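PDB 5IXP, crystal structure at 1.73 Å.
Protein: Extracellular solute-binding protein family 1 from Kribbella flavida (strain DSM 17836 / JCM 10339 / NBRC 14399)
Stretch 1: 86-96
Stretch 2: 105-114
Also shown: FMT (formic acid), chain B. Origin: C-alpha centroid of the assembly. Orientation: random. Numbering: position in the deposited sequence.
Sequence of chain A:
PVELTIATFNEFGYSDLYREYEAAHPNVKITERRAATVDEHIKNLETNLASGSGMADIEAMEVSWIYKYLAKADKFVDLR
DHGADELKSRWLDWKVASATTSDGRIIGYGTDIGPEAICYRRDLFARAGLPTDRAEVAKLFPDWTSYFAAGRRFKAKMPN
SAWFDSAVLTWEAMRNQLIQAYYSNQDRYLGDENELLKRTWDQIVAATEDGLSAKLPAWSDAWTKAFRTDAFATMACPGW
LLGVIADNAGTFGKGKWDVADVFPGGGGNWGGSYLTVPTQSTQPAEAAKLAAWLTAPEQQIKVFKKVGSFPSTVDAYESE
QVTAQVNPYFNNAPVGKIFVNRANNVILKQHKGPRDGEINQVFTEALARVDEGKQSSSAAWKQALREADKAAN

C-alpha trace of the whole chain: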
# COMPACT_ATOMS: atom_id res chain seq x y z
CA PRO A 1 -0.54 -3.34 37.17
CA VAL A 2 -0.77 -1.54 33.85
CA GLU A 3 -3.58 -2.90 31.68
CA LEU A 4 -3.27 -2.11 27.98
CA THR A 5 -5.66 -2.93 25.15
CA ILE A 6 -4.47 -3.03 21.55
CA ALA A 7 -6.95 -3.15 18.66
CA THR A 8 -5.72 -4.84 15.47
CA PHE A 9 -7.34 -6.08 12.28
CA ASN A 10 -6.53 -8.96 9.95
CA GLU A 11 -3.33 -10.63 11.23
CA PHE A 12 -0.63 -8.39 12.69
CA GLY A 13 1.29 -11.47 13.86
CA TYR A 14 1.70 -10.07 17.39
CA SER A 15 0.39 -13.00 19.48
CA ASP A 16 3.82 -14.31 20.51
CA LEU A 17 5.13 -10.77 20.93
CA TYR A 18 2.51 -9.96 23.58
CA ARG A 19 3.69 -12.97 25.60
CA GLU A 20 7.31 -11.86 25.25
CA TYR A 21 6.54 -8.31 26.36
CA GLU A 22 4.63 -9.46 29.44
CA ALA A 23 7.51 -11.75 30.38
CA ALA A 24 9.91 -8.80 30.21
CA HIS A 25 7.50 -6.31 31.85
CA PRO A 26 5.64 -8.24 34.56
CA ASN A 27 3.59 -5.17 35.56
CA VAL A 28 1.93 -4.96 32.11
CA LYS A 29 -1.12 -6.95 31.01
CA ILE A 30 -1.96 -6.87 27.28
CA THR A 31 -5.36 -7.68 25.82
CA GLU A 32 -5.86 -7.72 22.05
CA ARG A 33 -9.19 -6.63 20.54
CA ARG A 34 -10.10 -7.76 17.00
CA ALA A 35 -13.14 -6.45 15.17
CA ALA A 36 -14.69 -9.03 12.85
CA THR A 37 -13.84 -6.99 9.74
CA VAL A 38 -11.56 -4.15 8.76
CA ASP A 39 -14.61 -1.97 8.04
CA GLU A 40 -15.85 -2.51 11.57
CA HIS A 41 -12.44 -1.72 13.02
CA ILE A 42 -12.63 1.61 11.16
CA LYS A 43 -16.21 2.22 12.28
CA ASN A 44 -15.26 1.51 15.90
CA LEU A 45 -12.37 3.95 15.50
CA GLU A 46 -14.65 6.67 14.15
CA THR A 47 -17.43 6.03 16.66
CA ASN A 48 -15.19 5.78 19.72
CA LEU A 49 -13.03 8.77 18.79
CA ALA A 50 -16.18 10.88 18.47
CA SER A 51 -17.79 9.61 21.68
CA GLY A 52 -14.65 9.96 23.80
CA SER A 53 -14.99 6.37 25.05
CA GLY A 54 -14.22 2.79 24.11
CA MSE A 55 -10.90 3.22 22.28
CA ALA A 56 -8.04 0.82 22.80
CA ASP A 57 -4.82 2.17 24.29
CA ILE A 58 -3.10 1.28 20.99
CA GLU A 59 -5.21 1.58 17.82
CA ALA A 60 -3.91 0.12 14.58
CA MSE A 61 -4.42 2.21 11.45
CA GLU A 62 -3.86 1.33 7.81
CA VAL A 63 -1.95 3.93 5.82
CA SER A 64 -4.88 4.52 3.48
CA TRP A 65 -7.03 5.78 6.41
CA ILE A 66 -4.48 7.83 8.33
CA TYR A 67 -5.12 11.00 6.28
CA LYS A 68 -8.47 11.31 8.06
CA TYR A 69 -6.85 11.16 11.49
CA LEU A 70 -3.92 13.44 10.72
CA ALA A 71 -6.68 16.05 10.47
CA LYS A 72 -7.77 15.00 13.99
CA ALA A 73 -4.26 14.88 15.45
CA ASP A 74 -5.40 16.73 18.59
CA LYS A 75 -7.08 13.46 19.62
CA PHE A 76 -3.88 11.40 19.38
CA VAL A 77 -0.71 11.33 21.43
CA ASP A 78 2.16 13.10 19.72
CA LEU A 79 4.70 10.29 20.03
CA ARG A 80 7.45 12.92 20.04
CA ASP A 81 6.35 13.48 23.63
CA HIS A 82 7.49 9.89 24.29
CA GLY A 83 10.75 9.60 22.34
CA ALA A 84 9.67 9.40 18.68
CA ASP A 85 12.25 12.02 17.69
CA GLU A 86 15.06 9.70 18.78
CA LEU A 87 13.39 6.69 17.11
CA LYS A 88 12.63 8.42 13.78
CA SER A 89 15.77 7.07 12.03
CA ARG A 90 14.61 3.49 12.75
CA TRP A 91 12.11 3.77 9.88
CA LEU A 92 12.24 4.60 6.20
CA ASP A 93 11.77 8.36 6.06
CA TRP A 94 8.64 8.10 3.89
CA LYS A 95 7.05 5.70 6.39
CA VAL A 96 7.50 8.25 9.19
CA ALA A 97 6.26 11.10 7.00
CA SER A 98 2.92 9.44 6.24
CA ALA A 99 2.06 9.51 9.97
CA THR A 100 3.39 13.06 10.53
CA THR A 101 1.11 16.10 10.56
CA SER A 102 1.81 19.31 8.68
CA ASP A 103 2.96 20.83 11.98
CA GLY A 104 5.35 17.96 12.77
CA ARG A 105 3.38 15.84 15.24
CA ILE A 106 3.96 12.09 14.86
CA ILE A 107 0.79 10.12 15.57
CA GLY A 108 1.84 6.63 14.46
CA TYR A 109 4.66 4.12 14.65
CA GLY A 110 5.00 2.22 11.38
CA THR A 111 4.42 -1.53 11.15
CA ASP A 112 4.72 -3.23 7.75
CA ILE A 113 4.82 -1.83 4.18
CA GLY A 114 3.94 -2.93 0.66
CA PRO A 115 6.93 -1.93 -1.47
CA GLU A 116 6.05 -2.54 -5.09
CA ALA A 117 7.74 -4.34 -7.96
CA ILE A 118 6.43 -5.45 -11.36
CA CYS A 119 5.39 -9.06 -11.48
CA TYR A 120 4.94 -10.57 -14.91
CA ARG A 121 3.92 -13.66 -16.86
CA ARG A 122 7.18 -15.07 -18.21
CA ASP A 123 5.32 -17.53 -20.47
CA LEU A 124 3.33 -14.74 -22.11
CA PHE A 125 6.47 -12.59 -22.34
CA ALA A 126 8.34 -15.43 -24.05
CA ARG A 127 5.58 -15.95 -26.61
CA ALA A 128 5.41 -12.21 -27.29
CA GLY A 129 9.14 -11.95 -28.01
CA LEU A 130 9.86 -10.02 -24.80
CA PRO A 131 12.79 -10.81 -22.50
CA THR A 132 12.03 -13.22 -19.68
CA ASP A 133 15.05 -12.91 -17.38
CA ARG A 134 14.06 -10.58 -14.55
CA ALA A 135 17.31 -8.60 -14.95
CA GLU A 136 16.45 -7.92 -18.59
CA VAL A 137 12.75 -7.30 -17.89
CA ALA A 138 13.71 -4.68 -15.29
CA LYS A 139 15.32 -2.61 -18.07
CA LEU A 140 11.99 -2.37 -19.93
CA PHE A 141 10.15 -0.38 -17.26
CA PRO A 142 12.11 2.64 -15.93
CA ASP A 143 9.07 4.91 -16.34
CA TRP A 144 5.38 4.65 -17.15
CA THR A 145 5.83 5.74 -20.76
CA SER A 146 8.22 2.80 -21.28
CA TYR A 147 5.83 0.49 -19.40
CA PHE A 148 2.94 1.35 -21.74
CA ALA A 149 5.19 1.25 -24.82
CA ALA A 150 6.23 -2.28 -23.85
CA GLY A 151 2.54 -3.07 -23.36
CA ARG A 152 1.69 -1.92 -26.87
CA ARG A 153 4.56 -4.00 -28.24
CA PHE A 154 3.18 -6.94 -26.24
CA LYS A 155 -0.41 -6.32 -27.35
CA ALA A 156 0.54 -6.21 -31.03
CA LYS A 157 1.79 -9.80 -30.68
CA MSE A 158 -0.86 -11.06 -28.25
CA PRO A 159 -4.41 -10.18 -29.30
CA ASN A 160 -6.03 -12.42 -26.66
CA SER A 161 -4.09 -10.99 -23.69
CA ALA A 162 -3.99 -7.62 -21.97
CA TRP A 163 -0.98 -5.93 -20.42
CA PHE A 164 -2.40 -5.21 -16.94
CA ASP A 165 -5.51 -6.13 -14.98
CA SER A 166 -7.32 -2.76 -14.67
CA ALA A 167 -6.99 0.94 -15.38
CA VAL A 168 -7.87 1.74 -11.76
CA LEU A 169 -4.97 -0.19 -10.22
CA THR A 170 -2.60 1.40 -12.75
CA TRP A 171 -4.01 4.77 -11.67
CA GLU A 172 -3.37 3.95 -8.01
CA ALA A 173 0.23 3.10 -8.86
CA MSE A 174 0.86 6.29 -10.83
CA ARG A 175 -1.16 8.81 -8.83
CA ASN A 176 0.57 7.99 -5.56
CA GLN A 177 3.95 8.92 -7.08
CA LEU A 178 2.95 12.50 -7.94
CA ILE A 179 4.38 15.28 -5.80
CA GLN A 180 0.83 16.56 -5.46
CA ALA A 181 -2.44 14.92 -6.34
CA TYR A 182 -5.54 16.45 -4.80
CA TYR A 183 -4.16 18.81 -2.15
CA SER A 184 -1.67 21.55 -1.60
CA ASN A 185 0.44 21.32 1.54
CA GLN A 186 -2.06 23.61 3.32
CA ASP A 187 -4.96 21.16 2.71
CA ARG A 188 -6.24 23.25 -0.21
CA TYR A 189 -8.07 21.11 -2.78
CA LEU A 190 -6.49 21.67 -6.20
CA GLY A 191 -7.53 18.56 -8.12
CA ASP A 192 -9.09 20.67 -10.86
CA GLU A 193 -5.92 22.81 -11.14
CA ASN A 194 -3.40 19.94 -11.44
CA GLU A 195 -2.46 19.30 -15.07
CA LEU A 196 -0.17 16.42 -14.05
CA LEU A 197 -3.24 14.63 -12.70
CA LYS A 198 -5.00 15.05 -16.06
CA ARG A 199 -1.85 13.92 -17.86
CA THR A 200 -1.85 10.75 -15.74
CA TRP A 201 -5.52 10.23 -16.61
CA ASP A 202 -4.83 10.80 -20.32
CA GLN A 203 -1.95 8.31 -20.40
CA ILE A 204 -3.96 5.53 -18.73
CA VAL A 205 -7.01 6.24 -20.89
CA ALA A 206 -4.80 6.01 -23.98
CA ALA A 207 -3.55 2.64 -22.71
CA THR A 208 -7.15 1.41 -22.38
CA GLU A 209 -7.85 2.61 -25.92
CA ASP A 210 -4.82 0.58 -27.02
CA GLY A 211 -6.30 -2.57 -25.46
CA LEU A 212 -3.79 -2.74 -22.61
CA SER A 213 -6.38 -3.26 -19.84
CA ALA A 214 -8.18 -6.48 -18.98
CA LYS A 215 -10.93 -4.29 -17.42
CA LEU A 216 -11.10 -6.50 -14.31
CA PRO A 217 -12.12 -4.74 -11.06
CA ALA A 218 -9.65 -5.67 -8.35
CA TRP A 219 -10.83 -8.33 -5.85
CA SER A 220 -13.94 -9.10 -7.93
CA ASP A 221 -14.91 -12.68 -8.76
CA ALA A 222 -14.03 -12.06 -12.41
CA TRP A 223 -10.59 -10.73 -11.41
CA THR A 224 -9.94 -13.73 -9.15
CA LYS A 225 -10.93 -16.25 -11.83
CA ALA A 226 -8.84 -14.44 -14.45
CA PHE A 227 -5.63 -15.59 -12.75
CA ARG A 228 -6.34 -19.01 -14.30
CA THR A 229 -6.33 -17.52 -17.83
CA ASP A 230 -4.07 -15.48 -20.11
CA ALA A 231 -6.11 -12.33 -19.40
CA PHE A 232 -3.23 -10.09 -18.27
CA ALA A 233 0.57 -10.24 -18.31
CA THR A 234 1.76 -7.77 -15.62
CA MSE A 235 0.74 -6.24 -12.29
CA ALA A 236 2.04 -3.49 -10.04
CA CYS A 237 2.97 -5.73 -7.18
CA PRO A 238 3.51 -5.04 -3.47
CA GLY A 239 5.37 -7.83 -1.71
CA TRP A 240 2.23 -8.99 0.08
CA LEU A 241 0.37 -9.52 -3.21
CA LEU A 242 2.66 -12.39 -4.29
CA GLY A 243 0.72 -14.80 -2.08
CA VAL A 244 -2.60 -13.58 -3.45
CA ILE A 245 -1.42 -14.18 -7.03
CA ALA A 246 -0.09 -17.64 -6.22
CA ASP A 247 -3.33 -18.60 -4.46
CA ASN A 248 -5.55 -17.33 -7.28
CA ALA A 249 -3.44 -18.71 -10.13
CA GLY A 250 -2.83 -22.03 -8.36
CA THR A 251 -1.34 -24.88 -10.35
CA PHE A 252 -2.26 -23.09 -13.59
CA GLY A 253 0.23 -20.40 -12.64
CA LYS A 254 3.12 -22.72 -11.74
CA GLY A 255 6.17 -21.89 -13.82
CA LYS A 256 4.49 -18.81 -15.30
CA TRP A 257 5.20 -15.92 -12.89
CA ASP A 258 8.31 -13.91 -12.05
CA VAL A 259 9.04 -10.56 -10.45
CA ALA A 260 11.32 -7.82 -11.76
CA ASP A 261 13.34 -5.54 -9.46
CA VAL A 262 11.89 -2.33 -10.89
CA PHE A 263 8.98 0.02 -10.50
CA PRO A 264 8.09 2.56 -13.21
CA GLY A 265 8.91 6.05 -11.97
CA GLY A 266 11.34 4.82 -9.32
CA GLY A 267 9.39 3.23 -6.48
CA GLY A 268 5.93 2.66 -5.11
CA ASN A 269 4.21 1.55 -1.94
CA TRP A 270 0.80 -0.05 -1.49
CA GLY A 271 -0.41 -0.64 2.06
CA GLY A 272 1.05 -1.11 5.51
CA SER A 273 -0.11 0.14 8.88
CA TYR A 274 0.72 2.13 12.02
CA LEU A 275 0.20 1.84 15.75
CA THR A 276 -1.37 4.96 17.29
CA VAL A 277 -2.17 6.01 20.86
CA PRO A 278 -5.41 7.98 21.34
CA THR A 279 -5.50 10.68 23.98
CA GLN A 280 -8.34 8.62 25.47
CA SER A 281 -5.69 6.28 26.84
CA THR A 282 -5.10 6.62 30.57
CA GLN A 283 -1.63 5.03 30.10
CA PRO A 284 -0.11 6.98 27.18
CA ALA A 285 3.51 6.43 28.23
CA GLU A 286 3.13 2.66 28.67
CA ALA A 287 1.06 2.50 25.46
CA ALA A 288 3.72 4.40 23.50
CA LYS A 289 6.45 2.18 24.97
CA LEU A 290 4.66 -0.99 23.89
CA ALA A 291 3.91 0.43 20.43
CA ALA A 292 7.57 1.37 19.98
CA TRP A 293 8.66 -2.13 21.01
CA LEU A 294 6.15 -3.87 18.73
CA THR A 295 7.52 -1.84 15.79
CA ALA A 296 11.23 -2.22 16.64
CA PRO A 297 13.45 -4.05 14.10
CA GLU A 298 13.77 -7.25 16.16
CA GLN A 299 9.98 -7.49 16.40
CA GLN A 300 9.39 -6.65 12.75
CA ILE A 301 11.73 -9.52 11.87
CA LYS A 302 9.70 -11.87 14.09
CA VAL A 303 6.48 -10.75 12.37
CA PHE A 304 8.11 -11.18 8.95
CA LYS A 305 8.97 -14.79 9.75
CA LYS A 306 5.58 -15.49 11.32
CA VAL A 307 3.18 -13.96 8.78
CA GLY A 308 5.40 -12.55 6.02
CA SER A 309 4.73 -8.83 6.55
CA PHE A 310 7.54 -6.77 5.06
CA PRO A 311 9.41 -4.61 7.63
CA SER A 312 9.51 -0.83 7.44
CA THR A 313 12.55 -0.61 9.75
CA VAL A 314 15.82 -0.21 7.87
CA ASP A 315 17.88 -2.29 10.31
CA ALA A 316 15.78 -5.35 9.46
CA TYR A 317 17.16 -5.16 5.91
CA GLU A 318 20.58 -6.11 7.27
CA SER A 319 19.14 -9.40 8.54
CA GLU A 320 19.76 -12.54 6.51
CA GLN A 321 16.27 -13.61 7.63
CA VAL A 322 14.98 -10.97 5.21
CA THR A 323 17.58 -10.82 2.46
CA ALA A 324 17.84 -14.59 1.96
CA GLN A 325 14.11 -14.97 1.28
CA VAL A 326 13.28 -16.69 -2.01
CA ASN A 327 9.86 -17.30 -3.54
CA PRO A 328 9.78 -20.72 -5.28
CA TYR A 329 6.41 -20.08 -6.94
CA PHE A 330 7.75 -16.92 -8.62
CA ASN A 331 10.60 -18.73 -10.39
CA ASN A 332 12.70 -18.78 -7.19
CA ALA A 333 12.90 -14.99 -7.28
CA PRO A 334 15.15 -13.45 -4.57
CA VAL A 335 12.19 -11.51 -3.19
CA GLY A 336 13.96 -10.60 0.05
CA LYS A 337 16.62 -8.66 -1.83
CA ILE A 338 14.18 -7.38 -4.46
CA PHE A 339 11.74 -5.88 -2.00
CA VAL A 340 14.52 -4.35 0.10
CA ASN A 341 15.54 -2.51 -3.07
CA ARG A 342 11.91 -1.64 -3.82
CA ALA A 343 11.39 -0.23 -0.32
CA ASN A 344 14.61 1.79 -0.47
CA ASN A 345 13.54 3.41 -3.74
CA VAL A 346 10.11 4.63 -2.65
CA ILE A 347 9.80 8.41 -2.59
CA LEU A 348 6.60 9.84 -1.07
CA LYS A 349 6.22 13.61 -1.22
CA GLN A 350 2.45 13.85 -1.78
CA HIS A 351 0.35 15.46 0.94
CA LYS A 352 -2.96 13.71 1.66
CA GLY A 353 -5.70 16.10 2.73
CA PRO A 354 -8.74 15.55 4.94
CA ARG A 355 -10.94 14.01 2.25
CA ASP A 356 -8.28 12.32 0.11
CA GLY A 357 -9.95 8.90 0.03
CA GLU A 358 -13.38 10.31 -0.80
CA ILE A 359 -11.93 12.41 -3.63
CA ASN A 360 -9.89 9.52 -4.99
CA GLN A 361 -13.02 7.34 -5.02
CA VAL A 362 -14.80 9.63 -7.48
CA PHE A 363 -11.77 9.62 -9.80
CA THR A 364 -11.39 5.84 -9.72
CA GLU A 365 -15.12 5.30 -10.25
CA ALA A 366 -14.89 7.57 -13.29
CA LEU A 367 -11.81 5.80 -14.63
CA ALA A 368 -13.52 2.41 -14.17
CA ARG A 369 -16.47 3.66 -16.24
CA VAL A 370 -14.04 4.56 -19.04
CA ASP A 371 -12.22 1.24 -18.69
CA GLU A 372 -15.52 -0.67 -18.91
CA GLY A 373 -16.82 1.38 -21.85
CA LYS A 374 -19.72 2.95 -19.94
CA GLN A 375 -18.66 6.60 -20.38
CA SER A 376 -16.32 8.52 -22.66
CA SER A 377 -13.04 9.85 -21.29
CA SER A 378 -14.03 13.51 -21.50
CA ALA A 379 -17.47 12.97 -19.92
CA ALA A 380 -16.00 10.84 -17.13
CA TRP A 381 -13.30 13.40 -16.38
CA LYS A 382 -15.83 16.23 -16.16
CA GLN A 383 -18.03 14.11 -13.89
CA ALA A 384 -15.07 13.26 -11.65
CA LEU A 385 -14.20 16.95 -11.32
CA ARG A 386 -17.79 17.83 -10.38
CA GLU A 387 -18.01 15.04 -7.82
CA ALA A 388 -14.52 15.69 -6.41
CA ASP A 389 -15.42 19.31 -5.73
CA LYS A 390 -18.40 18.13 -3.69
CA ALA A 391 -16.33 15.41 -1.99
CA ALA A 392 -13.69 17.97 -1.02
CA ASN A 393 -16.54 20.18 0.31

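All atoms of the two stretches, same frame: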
# COMPACT_ATOMS: atom_id res chain seq x y z
N GLU A 86 13.88 10.56 18.77
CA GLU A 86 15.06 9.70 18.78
C GLU A 86 14.86 8.45 17.93
O GLU A 86 15.82 7.94 17.34
CB GLU A 86 15.42 9.32 20.22
N LEU A 87 13.63 7.93 17.86
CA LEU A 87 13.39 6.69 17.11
C LEU A 87 13.25 6.91 15.61
O LEU A 87 13.36 5.94 14.87
CB LEU A 87 12.13 5.99 17.61
CG LEU A 87 12.16 5.35 18.99
CD1 LEU A 87 10.81 4.67 19.24
CD2 LEU A 87 13.30 4.36 19.12
N LYS A 88 12.98 8.14 15.17
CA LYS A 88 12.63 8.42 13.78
C LYS A 88 13.49 7.67 12.76
O LYS A 88 12.97 7.06 11.81
CB LYS A 88 12.72 9.94 13.55
CG LYS A 88 11.57 10.54 12.80
CD LYS A 88 11.35 12.01 13.17
CE LYS A 88 12.54 12.89 12.78
NZ LYS A 88 12.28 14.33 13.08
N SER A 89 14.81 7.69 12.95
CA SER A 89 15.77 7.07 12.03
C SER A 89 15.65 5.55 11.94
O SER A 89 16.29 4.95 11.07
CB SER A 89 17.17 7.44 12.47
OG SER A 89 17.30 7.13 13.85
N ARG A 90 14.88 4.93 12.84
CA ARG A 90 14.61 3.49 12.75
C ARG A 90 13.88 3.15 11.46
O ARG A 90 14.12 2.09 10.87
CB ARG A 90 13.79 3.07 13.98
CG ARG A 90 13.00 1.79 13.83
CD ARG A 90 11.88 1.69 14.87
NE ARG A 90 12.38 1.46 16.22
CZ ARG A 90 11.61 1.22 17.27
NH1 ARG A 90 12.15 1.00 18.46
NH2 ARG A 90 10.28 1.19 17.13
N TRP A 91 13.00 4.03 11.00
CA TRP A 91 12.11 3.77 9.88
C TRP A 91 12.62 4.43 8.60
O TRP A 91 13.36 5.42 8.63
CB TRP A 91 10.71 4.30 10.16
CG TRP A 91 9.89 3.52 11.17
CD1 TRP A 91 9.14 2.41 10.93
CD2 TRP A 91 9.72 3.83 12.55
NE1 TRP A 91 8.52 1.99 12.08
CE2 TRP A 91 8.86 2.85 13.10
CE3 TRP A 91 10.21 4.84 13.39
CZ2 TRP A 91 8.49 2.84 14.44
CZ3 TRP A 91 9.84 4.83 14.73
CH2 TRP A 91 8.98 3.83 15.24
N LEU A 92 12.19 3.88 7.46
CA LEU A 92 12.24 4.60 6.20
C LEU A 92 11.60 5.97 6.37
O LEU A 92 10.54 6.10 7.00
CB LEU A 92 11.50 3.82 5.11
CG LEU A 92 12.15 2.49 4.72
CD1 LEU A 92 11.14 1.59 4.05
CD2 LEU A 92 13.37 2.75 3.80
N ASP A 93 12.25 7.00 5.83
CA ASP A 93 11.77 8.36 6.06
C ASP A 93 10.34 8.55 5.55
O ASP A 93 9.53 9.22 6.20
CB ASP A 93 12.72 9.39 5.44
CG ASP A 93 13.03 9.12 3.96
OD1 ASP A 93 13.81 9.92 3.38
OD2 ASP A 93 12.53 8.13 3.37
N TRP A 94 10.00 7.94 4.41
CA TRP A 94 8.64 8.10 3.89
C TRP A 94 7.60 7.40 4.77
O TRP A 94 6.45 7.84 4.82
CB TRP A 94 8.55 7.59 2.45
CG TRP A 94 8.98 6.17 2.19
CD1 TRP A 94 10.22 5.74 1.79
CD2 TRP A 94 8.16 4.99 2.25
NE1 TRP A 94 10.23 4.38 1.62
CE2 TRP A 94 8.97 3.89 1.89
CE3 TRP A 94 6.82 4.77 2.58
CZ2 TRP A 94 8.49 2.59 1.85
CZ3 TRP A 94 6.34 3.47 2.53
CH2 TRP A 94 7.17 2.39 2.17
N LYS A 95 7.98 6.33 5.47
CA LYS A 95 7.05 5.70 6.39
C LYS A 95 6.72 6.63 7.55
O LYS A 95 5.55 6.77 7.93
CB LYS A 95 7.62 4.37 6.91
CG LYS A 95 6.67 3.60 7.85
CD LYS A 95 5.52 2.95 7.09
CE LYS A 95 4.63 2.11 8.01
NZ LYS A 95 3.50 1.43 7.28
N VAL A 96 7.74 7.30 8.11
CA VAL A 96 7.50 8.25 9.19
C VAL A 96 6.64 9.40 8.70
O VAL A 96 5.70 9.83 9.39
CB VAL A 96 8.83 8.77 9.76
CG1 VAL A 96 8.57 9.81 10.84
CG2 VAL A 96 9.67 7.64 10.29
N ARG A 105 3.74 16.84 14.25
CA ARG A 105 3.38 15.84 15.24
C ARG A 105 3.37 14.45 14.62
O ARG A 105 2.94 14.27 13.48
CB ARG A 105 2.01 16.17 15.84
CG ARG A 105 2.02 17.41 16.73
CD ARG A 105 0.61 17.78 17.18
NE ARG A 105 -0.18 18.36 16.09
CZ ARG A 105 -1.49 18.59 16.16
NH1 ARG A 105 -2.12 19.12 15.12
NH2 ARG A 105 -2.16 18.26 17.26
N ILE A 106 3.87 13.46 15.36
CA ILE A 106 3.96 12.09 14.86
C ILE A 106 2.92 11.27 15.60
O ILE A 106 3.03 11.07 16.82
CB ILE A 106 5.36 11.51 15.03
CG1 ILE A 106 6.38 12.34 14.24
CG2 ILE A 106 5.39 10.05 14.58
CD1 ILE A 106 7.81 11.94 14.49
N ILE A 107 1.89 10.79 14.89
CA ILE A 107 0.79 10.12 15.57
C ILE A 107 0.83 8.61 15.41
O ILE A 107 -0.00 7.92 16.02
CB ILE A 107 -0.58 10.66 15.12
CG1 ILE A 107 -0.85 10.35 13.65
CG2 ILE A 107 -0.67 12.17 15.40
CD1 ILE A 107 -2.33 10.57 13.26
N GLY A 108 1.77 8.07 14.64
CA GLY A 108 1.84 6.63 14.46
C GLY A 108 3.26 6.12 14.35
O GLY A 108 4.15 6.79 13.83
N TYR A 109 3.45 4.89 14.84
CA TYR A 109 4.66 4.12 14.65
C TYR A 109 4.42 3.06 13.57
O TYR A 109 3.49 2.26 13.69
CB TYR A 109 5.08 3.44 15.95
CG TYR A 109 5.71 4.34 16.98
CD1 TYR A 109 6.45 5.47 16.59
CD2 TYR A 109 5.62 4.05 18.33
CE1 TYR A 109 7.07 6.28 17.53
CE2 TYR A 109 6.23 4.87 19.29
CZ TYR A 109 6.94 5.98 18.88
OH TYR A 109 7.55 6.79 19.83
N GLY A 110 5.27 3.04 12.55
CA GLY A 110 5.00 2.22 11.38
C GLY A 110 5.22 0.73 11.62
O GLY A 110 6.22 0.31 12.21
N THR A 111 4.27 -0.08 11.12
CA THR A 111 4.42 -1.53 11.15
C THR A 111 4.97 -1.98 9.81
O THR A 111 6.12 -1.68 9.49
CB THR A 111 3.10 -2.22 11.52
OG1 THR A 111 2.12 -2.01 10.49
CG2 THR A 111 2.56 -1.65 12.84
N ASP A 112 4.18 -2.70 9.00
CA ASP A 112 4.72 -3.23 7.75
C ASP A 112 4.50 -2.24 6.59
O ASP A 112 3.91 -1.16 6.75
CB ASP A 112 4.11 -4.60 7.45
CG ASP A 112 2.60 -4.56 7.23
OD1 ASP A 112 1.95 -3.57 7.64
OD2 ASP A 112 2.05 -5.53 6.66
N ILE A 113 5.00 -2.61 5.40
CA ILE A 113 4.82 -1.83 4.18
C ILE A 113 4.54 -2.77 3.01
O ILE A 113 4.70 -3.99 3.11
CB ILE A 113 6.05 -0.95 3.85
CG1 ILE A 113 7.36 -1.73 4.01
CG2 ILE A 113 6.04 0.33 4.69
CD1 ILE A 113 8.58 -1.02 3.38
N GLY A 114 4.14 -2.18 1.88
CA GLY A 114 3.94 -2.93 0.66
C GLY A 114 4.76 -2.37 -0.48
O GLY A 114 4.22 -1.84 -1.46
C FMT B . 15.46 1.02 17.70
O1 FMT B . 15.03 0.23 18.54
O2 FMT B . 15.24 0.91 16.49

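Leu87 lies in a helix that begins earlier in the chain. The CA-to-CB bond of Leu87 points toward the second stretch, and Leu87 CD1 lies 3.9 Å from Tyr109 OH and 4.1 Å from Tyr109 CZ; a branched aliphatic group packs well against the phenol ring. Lys88 is exposed, which suits a long chain with a charged end. Its methylenes can cover an apolar neighbour, with Lys88 CD 3.8 Å from Ile106 CD1, while the amine finds a partner just outside the stretches. Arg90 reaches no residue of the second stretch and instead grips a formic acid molecule, probably from the crystallisation liquor: Arg90 NE donates to FMT O2 at 2.9 Å and Arg90 NH1 to FMT O1 at 3.0 Å, a paired fit of two guanidinium N-H groups to the two oxygens of the bound molecule.

Trp91 joins apolar and polar contacts in one side chain. Its six-membered ring lies nearly parallel to the Tyr109 ring, planes at 16°, but the centroids are 5.2 Å apart and the rings barely overlap; Trp91 CH2 comes within 3.3 Å of Tyr109 CD1. At the indole edge, Trp91 NE1 donates a hydrogen bond to Gly110 O (2.9 Å, 154°), so the buried nitrogen is satisfied by strand backbone.

Leu92, at the N-cap position of the next helix, is a buried apolar chain meeting another, Leu92 CD1 lying 3.7 Å from Ile113 CD1. The CA-to-CB bond of Trp94 points sideways, yet its long indole lets the far end reach the strand, Trp94 CH2 lying 3.4 Å from Ile113 CG2. Lys95 suits a buried site because its aliphatic portion packs, Lys95 CD 3.6 Å from Ile113 CG2 and Lys95 CE 3.4 Å from Gly110 CA, while Lys95 NZ donates to Asp112 O at 2.7 Å. Gly110 leaves room for this chain: an ideal CB there would fall 2.6 Å from Lys95 CE, a clash. Val96 closes the contact loosely, its methyl group offering an apolar surface, Val96 CG1 4.3 Å from Ile106 CD1.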